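Local coordinates for ABC transporter substrate binding protein (Ribose) (Agrobacterium vitis, PDB 5DKV) that binds alpha-D-tagatopyranose and probably serves as the sugar-binding component of a bacterial ABC transporter, at residues A[141-144]-A[145-149]; A[258-261]-A[262-266]. One frame throughout, in Å; residues are numbered along the deposited sequence.

Interaction 1: A[141-144]-A[145-149]; sequences DNVL and GGEIA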
# COMPACT_ATOMS: atom_id res chain seq x y z
N ASP A 141 0.64 8.64 -3.47
CA ASP A 141 0.10 9.77 -2.75
C ASP A 141 -1.12 9.24 -2.00
O ASP A 141 -2.23 9.23 -2.55
CB ASP A 141 -0.28 10.93 -3.71
CG ASP A 141 -0.88 12.15 -2.98
OD1 ASP A 141 -1.34 12.05 -1.82
OD2 ASP A 141 -0.91 13.25 -3.60
N ASN A 142 -0.95 8.75 -0.78
CA ASN A 142 -2.02 7.99 -0.15
C ASN A 142 -3.20 8.81 0.33
O ASN A 142 -4.34 8.30 0.38
CB ASN A 142 -1.42 7.16 0.97
CG ASN A 142 -0.68 5.99 0.42
OD1 ASN A 142 -1.29 5.05 -0.05
ND2 ASN A 142 0.65 6.04 0.46
N VAL A 143 -2.98 10.08 0.64
CA VAL A 143 -4.13 10.94 0.94
C VAL A 143 -5.00 11.09 -0.31
O VAL A 143 -6.23 10.96 -0.22
CB VAL A 143 -3.70 12.33 1.45
CG1 VAL A 143 -4.92 13.24 1.59
CG2 VAL A 143 -2.98 12.20 2.78
N LEU A 144 -4.37 11.37 -1.45
CA LEU A 144 -5.08 11.44 -2.73
C LEU A 144 -5.82 10.15 -3.00
O LEU A 144 -6.94 10.18 -3.48
CB LEU A 144 -4.11 11.75 -3.90
CG LEU A 144 -4.74 11.78 -5.30
CD1 LEU A 144 -5.79 12.90 -5.44
CD2 LEU A 144 -3.66 11.94 -6.37
N GLY A 145 -5.18 9.02 -2.72
CA GLY A 145 -5.80 7.72 -2.91
C GLY A 145 -7.15 7.63 -2.20
O GLY A 145 -8.15 7.13 -2.74
N GLY A 146 -7.16 8.13 -0.97
CA GLY A 146 -8.38 8.18 -0.19
C GLY A 146 -9.45 9.10 -0.77
O GLY A 146 -10.65 8.79 -0.75
N GLU A 147 -9.01 10.25 -1.27
CA GLU A 147 -9.93 11.22 -1.83
C GLU A 147 -10.56 10.65 -3.09
O GLU A 147 -11.78 10.79 -3.32
CB GLU A 147 -9.21 12.54 -2.14
CG GLU A 147 -8.65 13.23 -0.88
CD GLU A 147 -7.73 14.42 -1.22
OE1 GLU A 147 -6.95 14.34 -2.20
OE2 GLU A 147 -7.78 15.43 -0.49
N ILE A 148 -9.75 9.98 -3.90
CA ILE A 148 -10.23 9.28 -5.10
C ILE A 148 -11.23 8.17 -4.77
O ILE A 148 -12.30 8.06 -5.40
CB ILE A 148 -9.05 8.68 -5.92
CG1 ILE A 148 -8.25 9.83 -6.55
CG2 ILE A 148 -9.55 7.70 -7.00
CD1 ILE A 148 -6.95 9.40 -7.27
N ALA A 149 -10.90 7.36 -3.77
CA ALA A 149 -11.83 6.34 -3.31
C ALA A 149 -13.17 6.95 -2.89
O ALA A 149 -14.22 6.40 -3.18
CB ALA A 149 -11.24 5.57 -2.18
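Leu144 and Ile148 meet one helical turn apart. Leu144 CG lies 3.8 Å from Ile148 CD1, and the two branched chains cross at a slant. Ile148 CG1 stands beside its own backbone N (chi1 -70°), which carries CD1 back over the turn before it. The backbone joins the same two residues: Ile148 N gives a nearly straight bond of 2.8 Å to Leu144 O. Ile148 also packs on Phe304 and Val306 of strand 299-307. The backbone face at Gly145 and Gly146 is buried too. Val143 and Glu147 meet more loosely. Glu147 is extended beyond CG and reaches back along the helix. Its CD is 4.1 Å from Val143 CG1, while its OE1 comes within 3.7 Å of Leu144 CD1. Asp141 lies at the exposed start. Its OD1 takes the N-H of Leu144 at 3.1 Å, from well above the carboxylate plane, and Gly145 N bonds to Asp141 O. The Asn142 side chain points away from 145-149, to helix 173-186, where OD1 accepts from NE of Arg178, a residue of the tagatose pocket. The arrangement is an aspartate N-cap opening helix 142-156, set beside the sugar site of a periplasmic binding protein.

Interaction 2: A[258-261]-A[262-266]; sequences SVVD and NLKSG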
# COMPACT_ATOMS: atom_id res chain seq x y z
N SER A 258 -8.28 -11.20 -8.10
CA SER A 258 -9.71 -11.37 -7.87
C SER A 258 -10.56 -10.18 -8.36
O SER A 258 -11.77 -10.32 -8.52
CB SER A 258 -9.98 -11.58 -6.38
OG SER A 258 -9.34 -10.58 -5.63
N VAL A 259 -9.95 -9.02 -8.62
CA VAL A 259 -10.78 -7.88 -9.02
C VAL A 259 -11.41 -8.10 -10.39
O VAL A 259 -12.42 -7.49 -10.71
CB VAL A 259 -10.00 -6.52 -9.05
CG1 VAL A 259 -9.46 -6.17 -7.68
CG2 VAL A 259 -8.92 -6.50 -10.15
N VAL A 260 -10.81 -8.94 -11.23
CA VAL A 260 -11.41 -9.22 -12.53
C VAL A 260 -12.80 -9.84 -12.38
O VAL A 260 -13.77 -9.28 -12.88
CB VAL A 260 -10.53 -10.13 -13.39
CG1 VAL A 260 -11.18 -10.34 -14.76
CG2 VAL A 260 -9.15 -9.51 -13.55
N ASP A 261 -12.91 -10.97 -11.67
CA ASP A 261 -14.22 -11.57 -11.44
C ASP A 261 -15.12 -10.66 -10.61
O ASP A 261 -16.30 -10.56 -10.89
CB ASP A 261 -14.09 -12.92 -10.74
CG ASP A 261 -13.47 -13.99 -11.63
OD1 ASP A 261 -13.22 -13.70 -12.82
OD2 ASP A 261 -13.24 -15.11 -11.14
N ASN A 262 -14.56 -9.95 -9.63
CA ASN A 262 -15.44 -9.17 -8.73
C ASN A 262 -15.97 -7.90 -9.41
O ASN A 262 -17.09 -7.48 -9.15
CB ASN A 262 -14.71 -8.85 -7.42
CG ASN A 262 -14.56 -10.08 -6.53
OD1 ASN A 262 -15.28 -11.07 -6.70
ND2 ASN A 262 -13.62 -10.02 -5.58
N LEU A 263 -15.20 -7.30 -10.31
CA LEU A 263 -15.74 -6.23 -11.13
C LEU A 263 -16.80 -6.75 -12.10
O LEU A 263 -17.86 -6.15 -12.26
CB LEU A 263 -14.64 -5.52 -11.91
CG LEU A 263 -13.74 -4.62 -11.07
CD1 LEU A 263 -12.46 -4.29 -11.85
CD2 LEU A 263 -14.47 -3.35 -10.65
N LYS A 264 -16.51 -7.88 -12.75
CA LYS A 264 -17.42 -8.44 -13.75
C LYS A 264 -18.79 -8.76 -13.17
O LYS A 264 -19.82 -8.51 -13.80
CB LYS A 264 -16.82 -9.72 -14.36
CG LYS A 264 -16.31 -9.56 -15.78
CD LYS A 264 -14.78 -9.70 -15.89
CE LYS A 264 -14.04 -8.36 -15.80
NZ LYS A 264 -14.65 -7.38 -16.76
N SER A 265 -18.80 -9.29 -11.95
CA SER A 265 -20.03 -9.75 -11.32
C SER A 265 -20.80 -8.63 -10.63
O SER A 265 -21.92 -8.82 -10.17
CB SER A 265 -19.72 -10.82 -10.28
OG SER A 265 -19.16 -10.19 -9.14
N GLY A 266 -20.18 -7.46 -10.52
CA GLY A 266 -20.84 -6.32 -9.91
C GLY A 266 -20.58 -6.23 -8.41
O GLY A 266 -21.08 -5.30 -7.75
O HOH W 1 -11.27 -8.31 -5.50
O HOH W 2 -17.47 -11.97 -7.99
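A water joins Asn262 OD1 and Ser265 OG, each at 2.7 Å, with a third, weak bond to Asp261 O. It donates to the asparagine oxygen. The other end of the Asn262 amide holds a second water: ND2 donates to it over 2.9 Å, and Ser258 OG is its other partner. With CG beside the backbone N (chi1 -72°), the Asn262 amide lies back over Ser258 O, its CG 3.4 Å from that oxygen. Both ends of the amide thus have a water partner, which should steady its rotation. The helical backbone bonds continue beside them, among them Leu263 N to Val259 O at 2.8 Å and Lys264 N to Val260 O at 3.1 Å. The Lys264 side chain is modelled in two conformers, and in one of them it runs beside Val260. Leu263 is buried and packs on Ile268. At the far end Ser265 N still bonds to Asp261 O, and Gly266 N reaches Leu263 O at 3.2 Å. Gly266 then leaves helical geometry with positive phi (91°). This is a short helix closed by glycine, the crossover of a beta-alpha-beta unit between strands 249-253 and 270-273.

Interaction 1 comes first along the chain and interaction 2 follows more than a hundred residues later. Their centres are 22 Å apart, and their nearest atoms, about 12 Å apart, do not touch. Each is a local contact within one helix of the two-lobed fold. Strand 137-140 leads into helix 142-156, and strands 249-253 and 270-273 flank helix 259-264. Strand 299-307 lies between strands 137-140 and 270-273. The Asn142 side chain is about 5 Å from the sugar, and that of Val259 about 11 Å. Interaction 1 thus belongs to a helix start at the sugar cleft, while interaction 2 is packing within a beta-alpha-beta unit farther from it.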